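Local coordinates for protein putative polysaccharide deacetylase (Bdellovibrio bacteriovorus HD100, PDB 5JP6) that probably removes acetyl groups from peptidoglycan, as a zinc-binding member of the carbohydrate esterase 4 (NodB-like) family from a predatory bacterium, at residues A104-S107 / G108-E112; R350-N354 / R355-V359; P131-A134 / L135-V138. The protein carries 1 engineered substitution. All coordinates share one frame; numbering follows the deposited sequence.

Contact 1: A104-S107 / G108-E112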
loop_
_atom_site.group_PDB
_atom_site.type_symbol
_atom_site.label_atom_id
_atom_site.label_comp_id
_atom_site.label_asym_id
_atom_site.label_seq_id
_atom_site.Cartn_x
_atom_site.Cartn_y
_atom_site.Cartn_z
ATOM N N ALA A 104 16.904 17.064 -1.337
ATOM C CA ALA A 104 17.618 18.221 -0.752
ATOM C C ALA A 104 17.394 18.368 0.735
ATOM O O ALA A 104 18.240 18.906 1.447
ATOM C CB ALA A 104 17.248 19.499 -1.459
ATOM N N LEU A 105 16.242 17.918 1.207
ATOM C CA LEU A 105 15.946 17.968 2.640
ATOM C C LEU A 105 16.807 17.029 3.467
ATOM O O LEU A 105 17.197 17.360 4.596
ATOM C CB LEU A 105 14.481 17.658 2.908
ATOM C CG LEU A 105 13.463 18.720 2.514
ATOM C CD1 LEU A 105 12.039 18.213 2.633
ATOM C CD2 LEU A 105 13.590 19.963 3.343
ATOM N N VAL A 106 17.088 15.852 2.919
ATOM C CA VAL A 106 17.739 14.758 3.688
ATOM C C VAL A 106 19.147 14.403 3.219
ATOM O O VAL A 106 19.753 13.489 3.766
ATOM C CB VAL A 106 16.866 13.486 3.766
ATOM C CG1 VAL A 106 15.555 13.805 4.467
ATOM C CG2 VAL A 106 16.675 12.858 2.383
ATOM N N SER A 107 19.713 15.168 2.283
ATOM C CA SER A 107 21.027 14.821 1.697
ATOM C C SER A 107 22.149 14.727 2.756
ATOM O O SER A 107 23.104 13.933 2.633
ATOM C CB SER A 107 21.407 15.809 0.600
ATOM O OG SER A 107 21.387 17.144 1.070
ATOM N N GLY A 108 21.993 15.503 3.817
ATOM C CA GLY A 108 22.978 15.551 4.909
ATOM C C GLY A 108 23.051 14.322 5.766
ATOM O O GLY A 108 24.033 14.110 6.431
ATOM N N CYS A 109 22.003 13.504 5.731
ATOM C CA CYS A 109 21.953 12.327 6.598
ATOM C C CYS A 109 21.271 11.119 5.979
ATOM O O CYS A 109 21.115 10.119 6.654
ATOM C CB CYS A 109 21.217 12.682 7.910
ATOM S SG CYS A 109 19.529 13.289 7.669
ATOM N N LYS A 110 20.973 11.140 4.684
ATOM C CA LYS A 110 20.197 10.051 4.087
ATOM C C LYS A 110 20.845 8.665 4.296
ATOM O O LYS A 110 20.182 7.709 4.733
ATOM C CB LYS A 110 20.002 10.318 2.598
ATOM C CG LYS A 110 19.077 9.323 1.923
ATOM C CD LYS A 110 18.980 9.590 0.450
ATOM C CE LYS A 110 18.192 8.491 -0.257
ATOM N NZ LYS A 110 18.123 8.685 -1.719
ATOM N N GLU A 111 22.141 8.573 3.998
ATOM C CA GLU A 111 22.845 7.282 4.084
ATOM C C GLU A 111 22.798 6.740 5.519
ATOM O O GLU A 111 22.551 5.544 5.751
ATOM C CB GLU A 111 24.275 7.432 3.587
ATOM C CG GLU A 111 25.028 6.115 3.505
ATOM C CD GLU A 111 26.462 6.255 3.004
ATOM O OE1 GLU A 111 26.936 7.397 2.817
ATOM O OE2 GLU A 111 27.116 5.206 2.803
ATOM N N GLU A 112 22.978 7.623 6.492
ATOM C CA GLU A 112 23.016 7.214 7.884
ATOM C C GLU A 112 21.635 6.747 8.340
ATOM O O GLU A 112 21.500 5.761 9.056
ATOM C CB GLU A 112 23.493 8.377 8.774
ATOM C CG GLU A 112 24.957 8.752 8.599
ATOM C CD GLU A 112 25.319 9.536 7.302
ATOM O OE1 GLU A 112 24.443 10.095 6.561
ATOM O OE2 GLU A 112 26.552 9.615 7.023
HETATM O O HOH W 1 20.044 17.306 4.923
#

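Contact 2: R350-N354 / R355-V359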
loop_
_atom_site.group_PDB
_atom_site.type_symbol
_atom_site.label_atom_id
_atom_site.label_comp_id
_atom_site.label_asym_id
_atom_site.label_seq_id
_atom_site.Cartn_x
_atom_site.Cartn_y
_atom_site.Cartn_z
ATOM N N ARG A 350 3.341 -18.347 3.876
ATOM C CA ARG A 350 3.582 -19.657 4.450
ATOM C C ARG A 350 2.594 -19.949 5.576
ATOM O O ARG A 350 2.050 -21.054 5.648
ATOM C CB ARG A 350 5.042 -19.788 4.908
ATOM C CG ARG A 350 5.393 -21.106 5.624
ATOM C CD ARG A 350 5.140 -22.394 4.841
ATOM N NE ARG A 350 5.098 -23.584 5.705
ATOM C CZ ARG A 350 6.134 -24.329 6.074
ATOM N NH1 ARG A 350 7.367 -24.069 5.661
ATOM N NH2 ARG A 350 5.926 -25.372 6.865
ATOM N N GLU A 351 2.340 -18.973 6.438
ATOM C CA GLU A 351 1.359 -19.187 7.522
ATOM C C GLU A 351 -0.070 -19.378 6.983
ATOM O O GLU A 351 -0.777 -20.226 7.519
ATOM C CB GLU A 351 1.413 -18.081 8.547
ATOM C CG GLU A 351 2.544 -18.256 9.536
ATOM C CD GLU A 351 2.348 -19.542 10.343
ATOM O OE1 GLU A 351 1.248 -19.714 10.944
ATOM O OE2 GLU A 351 3.270 -20.379 10.325
ATOM N N LEU A 352 -0.494 -18.640 5.950
ATOM C CA LEU A 352 -1.825 -18.887 5.339
ATOM C C LEU A 352 -1.877 -20.366 4.939
ATOM O O LEU A 352 -2.867 -21.068 5.206
ATOM C CB LEU A 352 -2.088 -18.015 4.125
ATOM C CG LEU A 352 -2.429 -16.564 4.324
ATOM C CD1 LEU A 352 -2.662 -15.916 2.967
ATOM C CD2 LEU A 352 -3.617 -16.393 5.245
ATOM N N TYR A 353 -0.849 -20.828 4.235
ATOM C CA TYR A 353 -0.786 -22.204 3.805
ATOM C C TYR A 353 -0.842 -23.198 4.989
ATOM O O TYR A 353 -1.683 -24.119 5.000
ATOM C CB TYR A 353 0.484 -22.422 2.986
ATOM C CG TYR A 353 0.616 -23.806 2.446
ATOM C CD1 TYR A 353 -0.078 -24.181 1.301
ATOM C CD2 TYR A 353 1.452 -24.716 3.047
ATOM C CE1 TYR A 353 0.062 -25.442 0.773
ATOM C CE2 TYR A 353 1.592 -25.987 2.526
ATOM C CZ TYR A 353 0.885 -26.331 1.400
ATOM O OH TYR A 353 1.056 -27.577 0.908
ATOM N N ASN A 354 -0.039 -22.917 6.020
ATOM C CA ASN A 354 0.006 -23.751 7.214
ATOM C C ASN A 354 -1.356 -23.846 7.915
ATOM O O ASN A 354 -1.741 -24.907 8.493
ATOM C CB ASN A 354 1.067 -23.283 8.221
ATOM C CG ASN A 354 2.491 -23.529 7.772
ATOM O OD1 ASN A 354 2.759 -24.333 6.882
ATOM N ND2 ASN A 354 3.424 -22.794 8.412
ATOM N N ARG A 355 -2.079 -22.738 7.906
ATOM C CA ARG A 355 -3.361 -22.602 8.596
ATOM C C ARG A 355 -4.555 -23.092 7.798
ATOM O O ARG A 355 -5.679 -23.020 8.299
ATOM C CB ARG A 355 -3.547 -21.150 9.062
ATOM C CG ARG A 355 -2.497 -20.745 10.092
ATOM C CD ARG A 355 -2.401 -19.239 10.243
ATOM N NE ARG A 355 -1.363 -18.837 11.198
ATOM C CZ ARG A 355 -1.559 -18.385 12.428
ATOM N NH1 ARG A 355 -2.767 -18.327 12.952
ATOM N NH2 ARG A 355 -0.511 -18.047 13.163
ATOM N N GLY A 356 -4.317 -23.563 6.567
ATOM C CA GLY A 356 -5.351 -24.160 5.735
ATOM C C GLY A 356 -6.119 -23.193 4.873
ATOM O O GLY A 356 -7.187 -23.529 4.352
ATOM N N TYR A 357 -5.564 -22.000 4.685
ATOM C CA TYR A 357 -6.220 -20.969 3.897
ATOM C C TYR A 357 -5.750 -21.083 2.406
ATOM O O TYR A 357 -4.627 -21.557 2.117
ATOM C CB TYR A 357 -6.016 -19.551 4.521
ATOM C CG TYR A 357 -6.747 -19.326 5.826
ATOM C CD1 TYR A 357 -6.175 -19.682 7.052
ATOM C CD2 TYR A 357 -8.029 -18.777 5.856
ATOM C CE1 TYR A 357 -6.876 -19.528 8.223
ATOM C CE2 TYR A 357 -8.708 -18.639 7.049
ATOM C CZ TYR A 357 -8.137 -19.033 8.221
ATOM O OH TYR A 357 -8.811 -18.856 9.421
ATOM N N SER A 358 -6.613 -20.649 1.480
ATOM C CA SER A 358 -6.293 -20.568 0.069
ATOM C C SER A 358 -6.461 -19.115 -0.417
ATOM O O SER A 358 -7.312 -18.384 0.066
ATOM C CB SER A 358 -7.237 -21.467 -0.735
ATOM O OG SER A 358 -7.155 -22.787 -0.270
ATOM N N VAL A 359 -5.612 -18.691 -1.363
ATOM C CA VAL A 359 -5.647 -17.365 -1.887
ATOM C C VAL A 359 -6.509 -17.290 -3.148
ATOM O O VAL A 359 -6.331 -18.080 -4.074
ATOM C CB VAL A 359 -4.234 -16.823 -2.172
ATOM C CG1 VAL A 359 -4.300 -15.455 -2.871
ATOM C CG2 VAL A 359 -3.437 -16.714 -0.872
HETATM O O HOH W 2 -3.691 -24.151 2.565
#

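Contact 3: P131-A134 / L135-V138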
loop_
_atom_site.group_PDB
_atom_site.type_symbol
_atom_site.label_atom_id
_atom_site.label_comp_id
_atom_site.label_asym_id
_atom_site.label_seq_id
_atom_site.Cartn_x
_atom_site.Cartn_y
_atom_site.Cartn_z
ATOM N N PRO A 131 12.351 -15.688 6.039
ATOM C CA PRO A 131 12.667 -14.273 5.930
ATOM C C PRO A 131 12.319 -13.715 4.555
ATOM O O PRO A 131 12.239 -14.458 3.589
ATOM C CB PRO A 131 14.178 -14.221 6.206
ATOM C CG PRO A 131 14.669 -15.577 5.828
ATOM C CD PRO A 131 13.553 -16.513 6.215
ATOM N N GLY A 132 12.069 -12.414 4.513
ATOM C CA GLY A 132 11.895 -11.679 3.303
ATOM C C GLY A 132 12.897 -10.549 3.214
ATOM O O GLY A 132 13.792 -10.474 4.023
ATOM N N HIS A 133 12.789 -9.740 2.172
ATOM C CA HIS A 133 13.626 -8.584 1.996
ATOM C C HIS A 133 12.949 -7.656 1.016
ATOM O O HIS A 133 12.747 -8.025 -0.146
ATOM C CB HIS A 133 15.001 -8.930 1.450
ATOM C CG HIS A 133 16.044 -7.966 1.869
ATOM N ND1 HIS A 133 15.941 -6.617 1.631
ATOM C CD2 HIS A 133 17.212 -8.154 2.522
ATOM C CE1 HIS A 133 16.995 -6.008 2.142
ATOM N NE2 HIS A 133 17.786 -6.924 2.685
ATOM N N ALA A 134 12.659 -6.444 1.470
ATOM C CA ALA A 134 11.957 -5.507 0.623
ATOM C C ALA A 134 12.827 -4.844 -0.422
ATOM O O ALA A 134 12.297 -4.231 -1.330
ATOM C CB ALA A 134 11.299 -4.434 1.447
ATOM N N LEU A 135 14.150 -4.884 -0.248
ATOM C CA LEU A 135 15.063 -4.066 -1.037
ATOM C C LEU A 135 15.807 -4.850 -2.108
ATOM O O LEU A 135 16.415 -4.252 -3.028
ATOM C CB LEU A 135 16.103 -3.360 -0.181
ATOM C CG LEU A 135 15.618 -2.597 0.988
ATOM C CD1 LEU A 135 16.805 -1.913 1.651
ATOM C CD2 LEU A 135 14.536 -1.600 0.586
ATOM N N LYS A 136 15.881 -6.167 -1.939
ATOM C CA LYS A 136 16.639 -6.973 -2.882
ATOM C C LYS A 136 15.981 -8.293 -3.109
ATOM O O LYS A 136 15.135 -8.722 -2.319
ATOM C CB LYS A 136 18.049 -7.192 -2.406
ATOM C CG LYS A 136 18.180 -8.111 -1.217
ATOM C CD LYS A 136 19.671 -8.340 -0.879
ATOM C CE LYS A 136 20.074 -7.534 0.344
ATOM N NZ LYS A 136 19.990 -6.066 0.112
ATOM N N ALA A 137 16.380 -8.909 -4.230
ATOM C CA ALA A 137 15.662 -10.046 -4.785
ATOM C C ALA A 137 16.139 -11.288 -4.106
ATOM O O ALA A 137 17.284 -11.717 -4.287
ATOM C CB ALA A 137 15.835 -10.135 -6.303
ATOM N N VAL A 138 15.288 -11.819 -3.251
ATOM C CA VAL A 138 15.593 -13.025 -2.542
ATOM C C VAL A 138 14.498 -14.012 -2.876
ATOM O O VAL A 138 13.290 -13.651 -3.042
ATOM C CB VAL A 138 15.796 -12.808 -1.014
ATOM C CG1 VAL A 138 16.889 -11.778 -0.807
ATOM C CG2 VAL A 138 14.510 -12.387 -0.298
HETATM O O HOH W 3 12.559 -10.109 -1.990
#

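Contact 1: A104-S107 / G108-E112
Gly108 N lies 3.0 Å from Val106 O in a tight turn joining helix 103-106 to helix 110-126, but the angle is too poor for a bond. A water serves it instead: Gly108 N donates to this water at 2.9 Å, and the water in turn donates to Leu105 O. The water thus links Leu105 O to the N of Gly108.

Cys109 is the N-cap of helix 110-126. Its N donates to Val106 O at 3.0 Å, with a fairly straight N-H...O angle of 163°. The N-H arrives from above the carbonyl plane, not along a lone pair. The side chain of Cys109 forms a disulfide with Cys79, which ties the corner to helix 71-83. SG reaches Cys79 from a setting between its own backbone N and carbonyl carbon (chi1 58°).

Lys110 begins the new helix. Its extended chain leads away from the corner, so that only its base packs here. Lys110 CB sits 3.4 Å from Val106 O, and the same CB meets the CG2 branch of Val106 at 4.2 Å.

Contact 2: R350-N354 / R355-V359
Glu351 OE1 accepts from two nitrogens of Arg355, at the C-terminal end of helix 339-354, which closes in a Schellman motif. Arg355 NE gives the shorter bond, 2.8 Å, and uses the anti lone pair of OE1. Arg355 NH2 adds a weak one. The carboxylate and guanidinium planes stand 84° apart, so this is not a flat, two-oxygen salt bridge. Arg355 NH1 pairs with Glu325 of helix 313-327, and the guanidinium therefore joins two helices.

The Glu351 chain bends at chi2 (-63°), which turns its carboxylate toward Arg355. Its other oxygen, OE2, receives Asn354 ND2 at 3.1 Å from above the carboxylate plane. In one of the two conformers of Arg350, Asn354 OD1 also accepts Arg350 NE, nearly straight and in the guanidinium plane. Asn354, Glu351 and Arg355 thus form a polar chain along the last turn, which Arg350 extends in that conformer. ND2 of Asn354 is held by Glu351, and OD1 by Arg350 when it is so placed.

The backbone ends the helix at Gly356, which has a positive phi of 88°. Gly356 N donates to Tyr353 O from above the carbonyl plane, and Tyr357 N donates to Leu352 O at 2.9 Å. A water donates to both Tyr353 O and Tyr357 O.

Beyond the turn the chain enters strand 358-364 of the parallel sheet in the NodB-type deacetylase domain. Leu352 is buried against Val324 of helix 313-327 and Val171 of strand 170-176. The hydroxyl of Tyr357 bonds to Glu325, so this acid holds both Arg355 and Tyr357. The two branches of Leu352 divide the apolar contact: CD2 meets Tyr357 CB at 4.0 Å, and CD1 meets Val359 CG2 at 4.0 Å.

Contact 3: P131-A134 / L135-V138
His133 turns CG away from its backbone N (chi1 -152°), while Lys136 places CG between its own N and carbonyl carbon (chi1 71°). These two settings lay the lysine chain over one face of the imidazole. The site is an irregular turn in the loop between helix 110-126 and strand 150-153. Lys136 CG stands 3.8 Å from the centroid of the His133 ring, only 11° off the ring normal, a CH-pi contact. The lysine then bends at chi3, which brings Lys136 CE to 3.3 Å from His133 NE2.

The ring edge is held separately. Leu135 N donates to His133 ND1 at 3.1 Å in a fairly straight bond, and the donor lies close to the ring plane. ND1 is thus the acceptor here. Leu135 CB also rests 3.6 Å from His133 CE1.

The turn sits against helix 339-354: Ala134 N hydrogen-bonds to Glu343, and the side chains of His133, Ala134 and Leu135 touch Arg339. Across the mouth of the turn, a water donates to His133 O and accepts a weak bond from Val138 N. Beside it, Val138 CG2 meets His133 CB at 3.9 Å.

All three contacts are local turns, partly buried, and away from the zinc site. Contacts 1 and 2 lie on opposite sides of the chain's centre, with their own centres about 41 Å apart. Contact 3 comes between them in sequence and is nearer the centre. It packs against helix 110-126, which contact 1 opens, and helix 339-354, which contact 2 ends. Chemistry follows place. Contact 1, between helices, relies on backbone, a bridging water and a disulfide. Contact 2, from helix to sheet, combines surface charges with a buried leucine. Contact 3, in a loop, relies on one imidazole for both its bond and its packing.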